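Local atomic coordinates of mannan endo-1,6-alpha-mannosidase (Chaetomium thermophilum, PDB entry 6RY0), a protein that probably hydrolyses alpha-1,6-mannosidic linkages in unbranched mannans and is thought to act in the transfer of GPI-anchored glycoproteins into the fungal cell wall. Residues Ala241-Gly246 against Ile255-Phe260; Phe260-Ala265 against Leu321-Tyr326; Leu266-Ala271 against Asn289-Ile294; Gly302-Ile307 against Phe371-Gly376; Tyr326-Met331 against Leu396-Ser401. One frame throughout, in Å; residues are numbered along the deposited sequence. Where two conformers were deposited one is given.

In the fold
From the N terminus, contact 1 closes first, a short loop that brings strand 245-247 back against the approach to helix 261-278. Contact 2 shares Phe260 with it and closes a longer loop between the starts of helices 261-278 and 323-337. Within that loop lies contact 3, which packs helix 261-278 antiparallel to helix 281-298. Contact 4 opens at strand 303-304 before contact 2 has closed and ends in the loop ahead of helix 389-401, so it crosses both contact 2 and contact 5. Contact 5 shares Tyr326 with contact 2 and joins helix 323-337 to helix 389-401. Helix 323-337 therefore serves contacts 2 and 5, and touches residues of contacts 3 and 4.

Contact 1 of 5, residues Ala241-Gly246 against Ile255-Phe260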
# COMPACT_ATOMS: atom_id res chain seq x y z
N ALA A 241 -9.99 15.18 -7.07
CA ALA A 241 -10.39 13.79 -7.03
C ALA A 241 -9.43 12.96 -7.87
O ALA A 241 -8.84 13.45 -8.83
CB ALA A 241 -11.80 13.64 -7.59
N VAL A 242 -9.32 11.68 -7.52
CA VAL A 242 -8.41 10.77 -8.20
C VAL A 242 -9.19 9.56 -8.68
O VAL A 242 -9.69 8.73 -7.89
CB VAL A 242 -7.23 10.38 -7.31
CG1 VAL A 242 -6.30 9.42 -8.07
CG2 VAL A 242 -6.46 11.62 -6.86
N TYR A 243 -9.38 9.50 -9.99
CA TYR A 243 -10.18 8.50 -10.66
C TYR A 243 -9.37 7.21 -10.90
O TYR A 243 -8.20 7.12 -10.55
CB TYR A 243 -10.70 9.09 -11.98
CG TYR A 243 -11.46 10.39 -11.77
CD1 TYR A 243 -12.49 10.47 -10.85
CD2 TYR A 243 -11.11 11.52 -12.48
CE1 TYR A 243 -13.18 11.65 -10.67
CE2 TYR A 243 -11.79 12.71 -12.30
CZ TYR A 243 -12.83 12.77 -11.37
OH TYR A 243 -13.55 13.94 -11.15
N ASP A 244 -10.03 6.22 -11.46
CA ASP A 244 -9.47 4.88 -11.47
C ASP A 244 -8.60 4.56 -12.68
O ASP A 244 -7.61 3.85 -12.54
CB ASP A 244 -10.58 3.83 -11.35
CG ASP A 244 -10.02 2.47 -10.99
OD1 ASP A 244 -9.58 2.36 -9.81
OD2 ASP A 244 -9.96 1.55 -11.84
N GLY A 245 -8.94 5.03 -13.87
CA GLY A 245 -8.17 4.69 -15.06
C GLY A 245 -8.94 4.90 -16.34
O GLY A 245 -10.04 5.46 -16.30
N GLY A 246 -8.34 4.46 -17.44
CA GLY A 246 -8.94 4.57 -18.76
C GLY A 246 -8.27 3.57 -19.67
O GLY A 246 -7.23 2.99 -19.32
N ILE A 255 -12.65 7.71 -18.91
CA ILE A 255 -12.20 7.63 -17.52
C ILE A 255 -13.26 6.93 -16.68
O ILE A 255 -14.43 7.31 -16.66
CB ILE A 255 -11.86 9.00 -16.95
CG1 ILE A 255 -10.66 9.59 -17.69
CG2 ILE A 255 -11.52 8.90 -15.47
CD1 ILE A 255 -10.33 11.02 -17.27
N ASN A 256 -12.82 5.92 -15.95
CA ASN A 256 -13.61 5.30 -14.90
C ASN A 256 -13.47 6.19 -13.68
O ASN A 256 -12.40 6.25 -13.08
CB ASN A 256 -13.08 3.89 -14.67
CG ASN A 256 -13.70 3.22 -13.51
OD1 ASN A 256 -14.54 3.78 -12.82
ND2 ASN A 256 -13.27 1.98 -13.25
N ARG A 257 -14.55 6.89 -13.34
CA ARG A 257 -14.50 7.91 -12.30
C ARG A 257 -14.74 7.36 -10.89
O ARG A 257 -14.88 8.12 -9.95
CB ARG A 257 -15.34 9.16 -12.64
CG ARG A 257 -14.72 10.01 -13.82
CD ARG A 257 -15.48 11.31 -14.13
NE ARG A 257 -14.82 12.08 -15.20
CZ ARG A 257 -14.95 11.84 -16.50
NH1 ARG A 257 -15.72 10.84 -16.92
NH2 ARG A 257 -14.30 12.58 -17.39
N ALA A 258 -14.71 6.03 -10.74
CA ALA A 258 -14.72 5.48 -9.38
C ALA A 258 -13.52 6.02 -8.62
O ALA A 258 -12.40 6.01 -9.12
CB ALA A 258 -14.67 3.96 -9.40
N GLN A 259 -13.77 6.44 -7.40
CA GLN A 259 -12.79 7.04 -6.49
C GLN A 259 -12.49 6.08 -5.34
O GLN A 259 -13.21 6.06 -4.34
CB GLN A 259 -13.29 8.37 -5.96
CG GLN A 259 -13.38 9.46 -7.02
CD GLN A 259 -13.94 10.74 -6.43
OE1 GLN A 259 -13.30 11.34 -5.52
NE2 GLN A 259 -15.05 11.16 -6.91
N PHE A 260 -11.43 5.29 -5.49
CA PHE A 260 -10.99 4.40 -4.44
C PHE A 260 -10.01 5.12 -3.54
O PHE A 260 -9.09 5.82 -4.02
CB PHE A 260 -10.38 3.12 -5.02
CG PHE A 260 -11.38 2.27 -5.73
CD1 PHE A 260 -12.26 1.50 -5.00
CD2 PHE A 260 -11.49 2.27 -7.10
CE1 PHE A 260 -13.22 0.74 -5.64
CE2 PHE A 260 -12.46 1.51 -7.75
CZ PHE A 260 -13.31 0.76 -7.01
O HOH W 1 -9.26 8.27 -5.21
O HOH W 2 -9.88 5.89 -7.93
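Asp244 N donates to Asn256 O at 2.9 Å, and Asn256 N returns a bond to Gly245 O at 2.8 Å. Two waters extend this polar seam. Both donate to Val242 O; one also donates to Phe260 O, while the other donates to Ala258 O and accepts from Phe260 N. Nonpolar contact centres on Tyr243, whose CG stands anti to the carbonyl carbon (chi1 -56°), turning one ring face to Arg257. In one of the two deposited conformers of that arginine, CG sits over the ring, 3.8 Å from the Tyr243 centroid and 12° off its normal, a CH-pi contact. Ile255 CG2 meets Tyr243 CB at 3.6 Å, and Asp236 holds the Tyr243 hydroxyl. A serine in place of Tyr243 would probably leave the aliphatic stem of Arg257 without its ring support and Asp236 without this hydroxyl. At Asp244, OD1 comes within 3.3 Å of Phe260 CD2, at the ring edge, while OD2 is hydrogen-bonded to Tyr193 OH. Finally, Asn256 OD1 accepts from Ala258 N at 3.1 Å, forming an Asx turn in the loop that leads from strand 245-247 to Phe260, the N-cap of helix 261-278.

Contact 2 of 5, residues Phe260-Ala265 against Leu321-Tyr326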
# COMPACT_ATOMS: atom_id res chain seq x y z
N PHE A 260 -11.43 5.29 -5.49
CA PHE A 260 -10.99 4.40 -4.44
C PHE A 260 -10.01 5.12 -3.54
O PHE A 260 -9.09 5.82 -4.02
CB PHE A 260 -10.38 3.12 -5.02
CG PHE A 260 -11.38 2.27 -5.73
CD1 PHE A 260 -12.26 1.50 -5.00
CD2 PHE A 260 -11.49 2.27 -7.10
CE1 PHE A 260 -13.22 0.74 -5.64
CE2 PHE A 260 -12.46 1.51 -7.75
CZ PHE A 260 -13.31 0.76 -7.01
N SER A 261 -10.16 4.93 -2.23
CA SER A 261 -9.41 5.72 -1.27
C SER A 261 -7.91 5.58 -1.45
O SER A 261 -7.17 6.57 -1.33
CB SER A 261 -9.82 5.29 0.14
OG SER A 261 -9.43 3.96 0.43
N TYR A 262 -7.45 4.37 -1.75
CA TYR A 262 -6.01 4.14 -1.80
C TYR A 262 -5.35 4.84 -2.97
O TYR A 262 -4.14 5.05 -2.92
CB TYR A 262 -5.67 2.63 -1.77
CG TYR A 262 -5.84 1.82 -3.05
CD1 TYR A 262 -6.84 2.09 -3.99
CD2 TYR A 262 -5.01 0.75 -3.29
CE1 TYR A 262 -7.00 1.32 -5.13
CE2 TYR A 262 -5.18 -0.03 -4.44
CZ TYR A 262 -6.16 0.27 -5.37
OH TYR A 262 -6.33 -0.47 -6.52
N ASN A 263 -6.07 5.16 -4.02
CA ASN A 263 -5.47 5.88 -5.14
C ASN A 263 -5.10 7.29 -4.76
O ASN A 263 -3.94 7.71 -4.90
CB ASN A 263 -6.41 5.87 -6.37
CG ASN A 263 -6.25 4.65 -7.22
OD1 ASN A 263 -5.16 4.09 -7.31
ND2 ASN A 263 -7.32 4.25 -7.90
N ALA A 264 -6.03 8.05 -4.23
CA ALA A 264 -5.71 9.41 -3.78
C ALA A 264 -4.69 9.37 -2.66
O ALA A 264 -3.77 10.19 -2.63
CB ALA A 264 -6.97 10.17 -3.36
N ALA A 265 -4.83 8.45 -1.71
CA ALA A 265 -3.91 8.43 -0.59
C ALA A 265 -2.49 8.07 -1.03
O ALA A 265 -1.53 8.61 -0.46
CB ALA A 265 -4.39 7.46 0.50
N LEU A 321 -11.53 -4.10 0.76
CA LEU A 321 -11.60 -4.14 2.21
C LEU A 321 -10.30 -3.73 2.89
O LEU A 321 -10.28 -3.42 4.08
CB LEU A 321 -12.06 -5.53 2.65
CG LEU A 321 -13.44 -5.96 2.15
CD1 LEU A 321 -13.63 -7.44 2.33
CD2 LEU A 321 -14.55 -5.17 2.82
N THR A 322 -9.20 -3.75 2.13
CA THR A 322 -7.89 -3.40 2.66
C THR A 322 -7.56 -1.91 2.52
O THR A 322 -6.61 -1.43 3.14
CB THR A 322 -6.76 -4.17 1.97
OG1 THR A 322 -6.57 -3.70 0.64
CG2 THR A 322 -7.03 -5.66 1.96
N PHE A 323 -8.30 -1.18 1.69
CA PHE A 323 -7.79 0.14 1.28
C PHE A 323 -7.71 1.11 2.44
O PHE A 323 -6.75 1.88 2.56
CB PHE A 323 -8.60 0.74 0.14
CG PHE A 323 -8.60 -0.02 -1.16
CD1 PHE A 323 -7.66 -1.02 -1.46
CD2 PHE A 323 -9.54 0.30 -2.14
CE1 PHE A 323 -7.69 -1.69 -2.68
CE2 PHE A 323 -9.54 -0.35 -3.35
CZ PHE A 323 -8.63 -1.35 -3.62
N LYS A 324 -8.73 1.11 3.31
CA LYS A 324 -8.77 2.12 4.36
C LYS A 324 -7.60 1.93 5.35
O LYS A 324 -7.16 2.90 5.97
CB LYS A 324 -10.15 2.19 5.03
CG LYS A 324 -10.61 0.88 5.65
CD LYS A 324 -11.99 1.01 6.30
CE LYS A 324 -13.06 1.50 5.36
NZ LYS A 324 -14.44 1.30 5.91
N GLY A 325 -7.07 0.72 5.50
CA GLY A 325 -5.88 0.55 6.32
C GLY A 325 -4.67 1.26 5.75
O GLY A 325 -3.87 1.87 6.46
N TYR A 326 -4.48 1.13 4.42
CA TYR A 326 -3.40 1.86 3.74
C TYR A 326 -3.59 3.36 3.90
O TYR A 326 -2.62 4.09 4.14
CB TYR A 326 -3.33 1.55 2.24
CG TYR A 326 -3.44 0.09 1.92
CD1 TYR A 326 -2.96 -0.89 2.77
CD2 TYR A 326 -4.06 -0.32 0.76
CE1 TYR A 326 -3.10 -2.24 2.48
CE2 TYR A 326 -4.19 -1.67 0.44
CZ TYR A 326 -3.72 -2.61 1.30
OH TYR A 326 -3.88 -3.97 1.06
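Phe323 and Tyr262 stack face to face, with ring centroids 3.6 Å apart and planes only 8° from parallel. The overlap is broad: Tyr262 CZ lies 3.4 Å from Phe323 CZ, and at the other end of the ring Tyr262 CG still lies 3.7 Å from Phe323 CD1. Tyr262 reaches this position because its CG is set between the backbone N and the carbonyl carbon (chi1 78°), which stands the ring flat against its partner. Phe323 has a second aromatic neighbour in Phe260, whose CD1 touches Phe323 CE2 at 3.7 Å in the plane of the Phe323 ring; these two planes are 84° apart, and the three rings form a cluster. An alanine in place of Tyr262 is likely to uncover one face of Phe323 and open a ring-sized gap between the two helix starts. Ser261, third in buried surface, meets the root of the Phe323 side chain: its OG lies 3.3 Å from Phe323 CB, and its polar demand is met by Glu306 OE1. The Tyr262 side chain is about 9 Å from that of Asp129, a ligand of a second calcium that this chain does not bind here. Around the cluster, helix 196-213 touches Tyr262 through Ile197, and farther along helix 323-337 Val327 and Trp330 continue the packing against helix 261-278.

Contact 3 of 5, residues Leu266-Ala271 against Asn289-Ile294; sequences LLLHGA and NLLTGI
Leu268 and Leu290 carry most of the buried surface, and their CA atoms, 5.8 Å apart, are the closest CA pair across the two segments. Leu290 sends CD1 across to the backbone of the other helix: it rests 3.7 Å from Leu267 O and 4.1 Å from Ala271 CB. Leu268 answers with its two branches, CD1 lying 4.1 Å from Leu291 CB and CD2 lying 3.8 Å from Ile294 CD1. With CG anti to the backbone N (chi1 173°) the branch point is carried toward the other helix, and chi2 (66°) sends CD1 to Leu291 and CD2 to Ile294. Behind these contacts, the helices run antiparallel, their axes 9.4 Å apart at closest approach and their directions 153° apart, as in an alpha-alpha hairpin of successive helices. Farther out, Val242 touches both Leu267 and Leu290, Val334 touches Leu268, and Met331 touches Leu291. Side chain meets side chain through carbon atoms alone, so cohesion here rests on buried apolar packing and the shape of the leucine and isoleucine branches.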
# COMPACT_ATOMS: atom_id res chain seq x y z
N LEU A 266 -2.32 7.18 -2.00
CA LEU A 266 -0.99 6.82 -2.44
C LEU A 266 -0.34 8.01 -3.15
O LEU A 266 0.85 8.25 -3.00
CB LEU A 266 -1.02 5.58 -3.33
CG LEU A 266 0.35 5.00 -3.67
CD1 LEU A 266 1.23 4.82 -2.44
CD2 LEU A 266 0.16 3.67 -4.36
N LEU A 267 -1.10 8.74 -3.96
CA LEU A 267 -0.56 9.94 -4.58
C LEU A 267 -0.19 10.98 -3.54
O LEU A 267 0.85 11.64 -3.67
CB LEU A 267 -1.51 10.51 -5.61
CG LEU A 267 -1.76 9.63 -6.84
CD1 LEU A 267 -2.64 10.35 -7.83
CD2 LEU A 267 -0.49 9.18 -7.48
N LEU A 268 -1.01 11.17 -2.51
CA LEU A 268 -0.64 12.06 -1.41
C LEU A 268 0.68 11.64 -0.78
O LEU A 268 1.54 12.47 -0.52
CB LEU A 268 -1.77 12.08 -0.36
CG LEU A 268 -1.44 12.86 0.91
CD1 LEU A 268 -1.27 14.35 0.65
CD2 LEU A 268 -2.49 12.63 1.97
N HIS A 269 0.81 10.35 -0.49
CA HIS A 269 2.03 9.81 0.12
C HIS A 269 3.24 10.12 -0.76
O HIS A 269 4.22 10.68 -0.26
CB HIS A 269 1.79 8.31 0.31
CG HIS A 269 2.82 7.56 1.09
ND1 HIS A 269 3.80 6.80 0.48
CD2 HIS A 269 2.93 7.34 2.42
CE1 HIS A 269 4.44 6.13 1.42
NE2 HIS A 269 3.94 6.43 2.60
N GLY A 270 3.18 9.79 -2.04
CA GLY A 270 4.33 10.06 -2.88
C GLY A 270 4.61 11.52 -3.02
O GLY A 270 5.78 11.94 -3.06
N ALA A 271 3.56 12.35 -3.11
CA ALA A 271 3.75 13.79 -3.22
C ALA A 271 4.43 14.34 -1.97
O ALA A 271 5.24 15.27 -2.07
CB ALA A 271 2.42 14.48 -3.47
N ASN A 289 -3.51 20.04 -2.11
CA ASN A 289 -4.68 19.79 -2.95
C ASN A 289 -5.17 18.35 -2.84
O ASN A 289 -6.37 18.12 -2.71
CB ASN A 289 -4.39 20.15 -4.40
CG ASN A 289 -4.45 21.65 -4.66
OD1 ASN A 289 -5.24 22.35 -4.05
ND2 ASN A 289 -3.66 22.12 -5.59
N LEU A 290 -4.25 17.39 -2.88
CA LEU A 290 -4.64 16.01 -2.73
C LEU A 290 -5.27 15.79 -1.36
O LEU A 290 -6.28 15.08 -1.24
CB LEU A 290 -3.45 15.07 -2.90
CG LEU A 290 -2.98 14.93 -4.35
CD1 LEU A 290 -1.57 14.37 -4.41
CD2 LEU A 290 -3.94 14.07 -5.19
N LEU A 291 -4.69 16.36 -0.32
CA LEU A 291 -5.21 16.21 1.04
C LEU A 291 -6.60 16.82 1.17
O LEU A 291 -7.50 16.22 1.76
CB LEU A 291 -4.24 16.83 2.02
CG LEU A 291 -4.63 16.76 3.50
CD1 LEU A 291 -4.99 15.34 3.95
CD2 LEU A 291 -3.54 17.36 4.36
N THR A 292 -6.80 18.02 0.63
CA THR A 292 -8.12 18.63 0.65
C THR A 292 -9.14 17.69 0.02
O THR A 292 -10.22 17.47 0.57
CB THR A 292 -8.10 19.98 -0.06
OG1 THR A 292 -7.24 20.85 0.67
CG2 THR A 292 -9.47 20.61 -0.20
N GLY A 293 -8.80 17.12 -1.12
CA GLY A 293 -9.71 16.21 -1.79
C GLY A 293 -10.02 14.98 -0.95
O GLY A 293 -11.18 14.55 -0.88
N ILE A 294 -9.00 14.39 -0.33
CA ILE A 294 -9.21 13.19 0.46
C ILE A 294 -10.12 13.45 1.64
O ILE A 294 -11.04 12.66 1.94
CB ILE A 294 -7.86 12.64 0.91
CG1 ILE A 294 -7.11 12.02 -0.25
CG2 ILE A 294 -8.00 11.67 2.07
CD1 ILE A 294 -5.61 11.86 -0.02

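Contact 4 of 5, residues Gly302-Ile307 against Phe371-Gly376; sequences GVVFEI and FYWKSG
A chi1 of -176° swings Val303 CG1 to the side opposite the backbone N, where it faces Trp373 and Lys374, whereas Val304 has its CG1 set between the backbone N and the carbonyl carbon (chi1 64°), close to the Trp373 ring. These valines form strand 303-304 of a two-stranded antiparallel sheet with 299-300, and they meet a type I beta turn running from Trp373 to Gly376. Val303 CG1 is 3.8 Å from Trp373 CB and 3.6 Å from Lys374 N. Val304 CG1 reaches Trp373 CZ3 at 3.6 Å, coming at the indole obliquely. Two ring edges extend the contact: Lys374 CB lies 3.8 Å from Phe305 CD2, near the plane of that ring, and Glu306 CB approaches Phe371 CZ at 3.9 Å in the same manner. The charged ends look elsewhere. Lys374 NZ forms a salt bridge with Asp301, and the Glu306 carboxylate is engaged by Ser261. Lys324 makes cation-pi contacts with Phe371 and Trp373, and helices 342-358 and 389-401 both touch the Trp373 side chain. Polar continuity between the segments comes from a water, which donates to Val304 O at 2.7 Å and accepts from Lys374 N at 2.9 Å.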
# COMPACT_ATOMS: atom_id res chain seq x y z
N GLY A 302 -15.66 12.29 10.08
CA GLY A 302 -14.43 11.90 10.71
C GLY A 302 -14.02 10.44 10.52
O GLY A 302 -13.07 10.03 11.16
N VAL A 303 -14.69 9.69 9.64
CA VAL A 303 -14.41 8.27 9.50
C VAL A 303 -14.14 7.95 8.04
O VAL A 303 -14.92 8.34 7.15
CB VAL A 303 -15.59 7.44 10.02
CG1 VAL A 303 -15.23 5.96 9.96
CG2 VAL A 303 -15.95 7.87 11.46
N VAL A 304 -13.08 7.21 7.77
CA VAL A 304 -12.78 6.83 6.40
C VAL A 304 -13.90 5.92 5.85
O VAL A 304 -14.43 5.05 6.55
CB VAL A 304 -11.42 6.13 6.32
CG1 VAL A 304 -11.44 4.84 7.09
CG2 VAL A 304 -10.97 5.95 4.89
N PHE A 305 -14.23 6.10 4.58
CA PHE A 305 -15.38 5.47 3.97
C PHE A 305 -15.02 5.14 2.52
O PHE A 305 -14.61 6.04 1.76
CB PHE A 305 -16.59 6.42 4.05
CG PHE A 305 -17.87 5.80 3.66
CD1 PHE A 305 -18.27 5.78 2.37
CD2 PHE A 305 -18.69 5.23 4.62
CE1 PHE A 305 -19.51 5.21 2.04
CE2 PHE A 305 -19.91 4.69 4.30
CZ PHE A 305 -20.30 4.66 3.03
N GLU A 306 -15.22 3.90 2.12
CA GLU A 306 -14.82 3.45 0.79
C GLU A 306 -15.93 3.76 -0.21
O GLU A 306 -16.79 2.91 -0.49
CB GLU A 306 -14.42 1.98 0.79
CG GLU A 306 -13.62 1.58 -0.42
CD GLU A 306 -12.35 2.41 -0.55
OE1 GLU A 306 -11.59 2.43 0.45
OE2 GLU A 306 -12.16 3.06 -1.59
N ILE A 307 -15.94 5.00 -0.71
CA ILE A 307 -17.11 5.52 -1.42
C ILE A 307 -17.62 4.63 -2.57
O ILE A 307 -18.82 4.63 -2.74
CB ILE A 307 -17.10 7.05 -1.68
CG1 ILE A 307 -15.89 7.40 -2.48
CG2 ILE A 307 -17.17 7.88 -0.39
CD1 ILE A 307 -15.57 8.89 -2.62
N PHE A 371 -15.95 -4.09 8.68
CA PHE A 371 -15.51 -3.09 7.72
C PHE A 371 -16.25 -1.78 7.83
O PHE A 371 -15.73 -0.73 7.40
CB PHE A 371 -15.75 -3.62 6.31
CG PHE A 371 -15.26 -2.70 5.22
CD1 PHE A 371 -13.90 -2.45 5.06
CD2 PHE A 371 -16.15 -2.11 4.34
CE1 PHE A 371 -13.45 -1.65 4.05
CE2 PHE A 371 -15.68 -1.31 3.31
CZ PHE A 371 -14.33 -1.07 3.18
N TYR A 372 -17.48 -1.80 8.32
CA TYR A 372 -18.41 -0.68 8.15
C TYR A 372 -18.28 0.26 9.34
O TYR A 372 -19.20 0.41 10.18
CB TYR A 372 -19.84 -1.22 7.90
CG TYR A 372 -19.91 -2.03 6.61
CD1 TYR A 372 -19.57 -3.37 6.61
CD2 TYR A 372 -20.27 -1.46 5.41
CE1 TYR A 372 -19.57 -4.12 5.46
CE2 TYR A 372 -20.28 -2.19 4.24
CZ TYR A 372 -19.92 -3.52 4.26
OH TYR A 372 -19.94 -4.23 3.09
N TRP A 373 -17.12 0.90 9.42
CA TRP A 373 -16.79 1.69 10.60
C TRP A 373 -17.74 2.87 10.78
O TRP A 373 -18.23 3.12 11.88
CB TRP A 373 -15.34 2.17 10.53
CG TRP A 373 -14.30 1.12 10.33
CD1 TRP A 373 -14.45 -0.24 10.35
CD2 TRP A 373 -12.92 1.36 10.05
NE1 TRP A 373 -13.24 -0.86 10.09
CE2 TRP A 373 -12.29 0.11 9.90
CE3 TRP A 373 -12.16 2.52 9.94
CZ2 TRP A 373 -10.93 -0.02 9.64
CZ3 TRP A 373 -10.80 2.40 9.67
CH2 TRP A 373 -10.20 1.12 9.53
N LYS A 374 -17.99 3.59 9.70
CA LYS A 374 -18.87 4.75 9.79
C LYS A 374 -20.25 4.37 10.34
O LYS A 374 -20.83 5.13 11.10
CB LYS A 374 -18.99 5.43 8.44
CG LYS A 374 -19.96 6.65 8.42
CD LYS A 374 -19.58 7.82 9.37
CE LYS A 374 -20.58 8.97 9.31
NZ LYS A 374 -21.87 8.80 10.03
N SER A 375 -20.75 3.20 9.96
CA SER A 375 -22.08 2.76 10.39
C SER A 375 -22.20 2.59 11.87
O SER A 375 -23.31 2.58 12.41
CB SER A 375 -22.45 1.42 9.76
OG SER A 375 -21.88 0.28 10.42
N GLY A 376 -21.10 2.37 12.56
CA GLY A 376 -21.12 2.20 14.00
C GLY A 376 -21.46 0.81 14.51
O GLY A 376 -21.55 0.63 15.73
O HOH W 3 -16.15 3.18 7.48

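Contact 5 of 5, residues Tyr326-Met331 against Leu396-Ser401; sequences YVHRWM and LAAVSS
Ala397 comes first along 396-401, its CB pressed 3.4 Å from Arg329 CD and 3.7 Å from Arg329 CG. The arginine CG stands anti to the carbonyl carbon (chi1 -77°) and the chain bends at chi3 (52°), so CG and CD lie along the methyl while NE forms a salt bridge with Asp88. Ala398 follows, placing its CB over the face of the His328 imidazole, 3.6 Å from the centroid, a CH-pi contact. A water in the plane of that ring lies 2.8 Å from His328 ND1 and donates to Ala398 O; Ser352 OG is hydrogen-bonded to NE2. Ser401 ends the contact. In one of two deposited conformers, its OG lies 3.4 Å from Arg329 CG, donates back to Ala397 O at 3.0 Å, and accepts from a water that also donates to Arg329 O. The axes approach to 8.0 Å with directions 25° apart, a close spacing consistent with the small Ala397, Ala398 and Ser401 at the interface and with the (alpha/alpha)6 barrel known for glycoside hydrolase family 76.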
# COMPACT_ATOMS: atom_id res chain seq x y z
N TYR A 326 -4.48 1.13 4.42
CA TYR A 326 -3.40 1.86 3.74
C TYR A 326 -3.59 3.36 3.90
O TYR A 326 -2.62 4.09 4.14
CB TYR A 326 -3.33 1.55 2.24
CG TYR A 326 -3.44 0.09 1.92
CD1 TYR A 326 -2.96 -0.89 2.77
CD2 TYR A 326 -4.06 -0.32 0.76
CE1 TYR A 326 -3.10 -2.24 2.48
CE2 TYR A 326 -4.19 -1.67 0.44
CZ TYR A 326 -3.72 -2.61 1.30
OH TYR A 326 -3.88 -3.97 1.06
N VAL A 327 -4.82 3.84 3.79
CA VAL A 327 -5.10 5.27 3.96
C VAL A 327 -4.56 5.74 5.31
O VAL A 327 -3.86 6.74 5.40
CB VAL A 327 -6.60 5.56 3.80
CG1 VAL A 327 -6.89 7.00 4.15
CG2 VAL A 327 -7.08 5.22 2.41
N HIS A 328 -4.90 5.01 6.37
CA HIS A 328 -4.41 5.39 7.69
C HIS A 328 -2.90 5.38 7.78
O HIS A 328 -2.29 6.34 8.25
CB HIS A 328 -5.00 4.44 8.77
CG HIS A 328 -6.34 4.89 9.28
ND1 HIS A 328 -6.46 5.53 10.49
CD2 HIS A 328 -7.62 4.80 8.79
CE1 HIS A 328 -7.74 5.82 10.69
NE2 HIS A 328 -8.48 5.39 9.69
N ARG A 329 -2.27 4.28 7.38
CA ARG A 329 -0.81 4.17 7.56
C ARG A 329 -0.08 5.20 6.73
O ARG A 329 0.91 5.79 7.19
CB ARG A 329 -0.33 2.74 7.19
CG ARG A 329 -0.60 1.72 8.22
CD ARG A 329 -0.44 0.26 7.67
NE ARG A 329 0.81 0.12 7.04
CZ ARG A 329 1.00 -0.38 5.83
NH1 ARG A 329 0.04 -0.91 5.07
NH2 ARG A 329 2.25 -0.35 5.32
N TRP A 330 -0.51 5.40 5.49
CA TRP A 330 0.15 6.32 4.59
C TRP A 330 -0.07 7.77 5.03
O TRP A 330 0.88 8.57 5.04
CB TRP A 330 -0.32 6.12 3.16
CG TRP A 330 0.07 4.82 2.56
CD1 TRP A 330 1.05 3.97 2.95
CD2 TRP A 330 -0.56 4.21 1.43
NE1 TRP A 330 1.04 2.85 2.14
CE2 TRP A 330 0.06 2.99 1.19
CE3 TRP A 330 -1.62 4.58 0.61
CZ2 TRP A 330 -0.30 2.15 0.16
CZ3 TRP A 330 -2.02 3.74 -0.40
CH2 TRP A 330 -1.34 2.54 -0.63
N MET A 331 -1.29 8.12 5.40
CA MET A 331 -1.55 9.48 5.88
C MET A 331 -0.78 9.79 7.15
O MET A 331 -0.30 10.91 7.35
CB MET A 331 -3.04 9.75 6.05
CG MET A 331 -3.78 9.83 4.71
SD MET A 331 -5.55 10.18 4.85
CE MET A 331 -5.51 11.91 5.27
N LEU A 396 -5.92 -3.13 12.32
CA LEU A 396 -4.55 -3.17 12.82
C LEU A 396 -3.76 -1.94 12.36
O LEU A 396 -3.06 -1.29 13.15
CB LEU A 396 -3.86 -4.45 12.38
CG LEU A 396 -2.36 -4.56 12.67
CD1 LEU A 396 -2.08 -4.49 14.15
CD2 LEU A 396 -1.83 -5.86 12.09
N ALA A 397 -3.87 -1.62 11.07
CA ALA A 397 -3.19 -0.46 10.51
C ALA A 397 -3.63 0.84 11.17
O ALA A 397 -2.81 1.68 11.54
CB ALA A 397 -3.47 -0.42 9.01
N ALA A 398 -4.94 1.01 11.32
CA ALA A 398 -5.47 2.25 11.89
C ALA A 398 -5.05 2.43 13.33
O ALA A 398 -4.67 3.53 13.75
CB ALA A 398 -6.99 2.29 11.76
N VAL A 399 -5.13 1.37 14.13
CA VAL A 399 -4.80 1.49 15.54
C VAL A 399 -3.30 1.67 15.73
O VAL A 399 -2.86 2.53 16.50
CB VAL A 399 -5.38 0.30 16.33
CG1 VAL A 399 -4.87 0.31 17.77
CG2 VAL A 399 -6.89 0.34 16.29
N SER A 400 -2.49 0.88 15.03
CA SER A 400 -1.04 1.04 15.17
C SER A 400 -0.61 2.44 14.80
O SER A 400 0.26 3.05 15.44
CB SER A 400 -0.27 0.04 14.30
OG SER A 400 -0.60 -1.29 14.63
N SER A 401 -1.20 2.99 13.75
CA SER A 401 -0.78 4.29 13.27
C SER A 401 -1.17 5.42 14.23
O SER A 401 -0.62 6.52 14.10
CB SER A 401 -1.31 4.53 11.86
OG SER A 401 -0.65 3.66 10.96
O HOH W 4 -4.44 5.92 12.34
O HOH W 5 1.94 4.59 9.70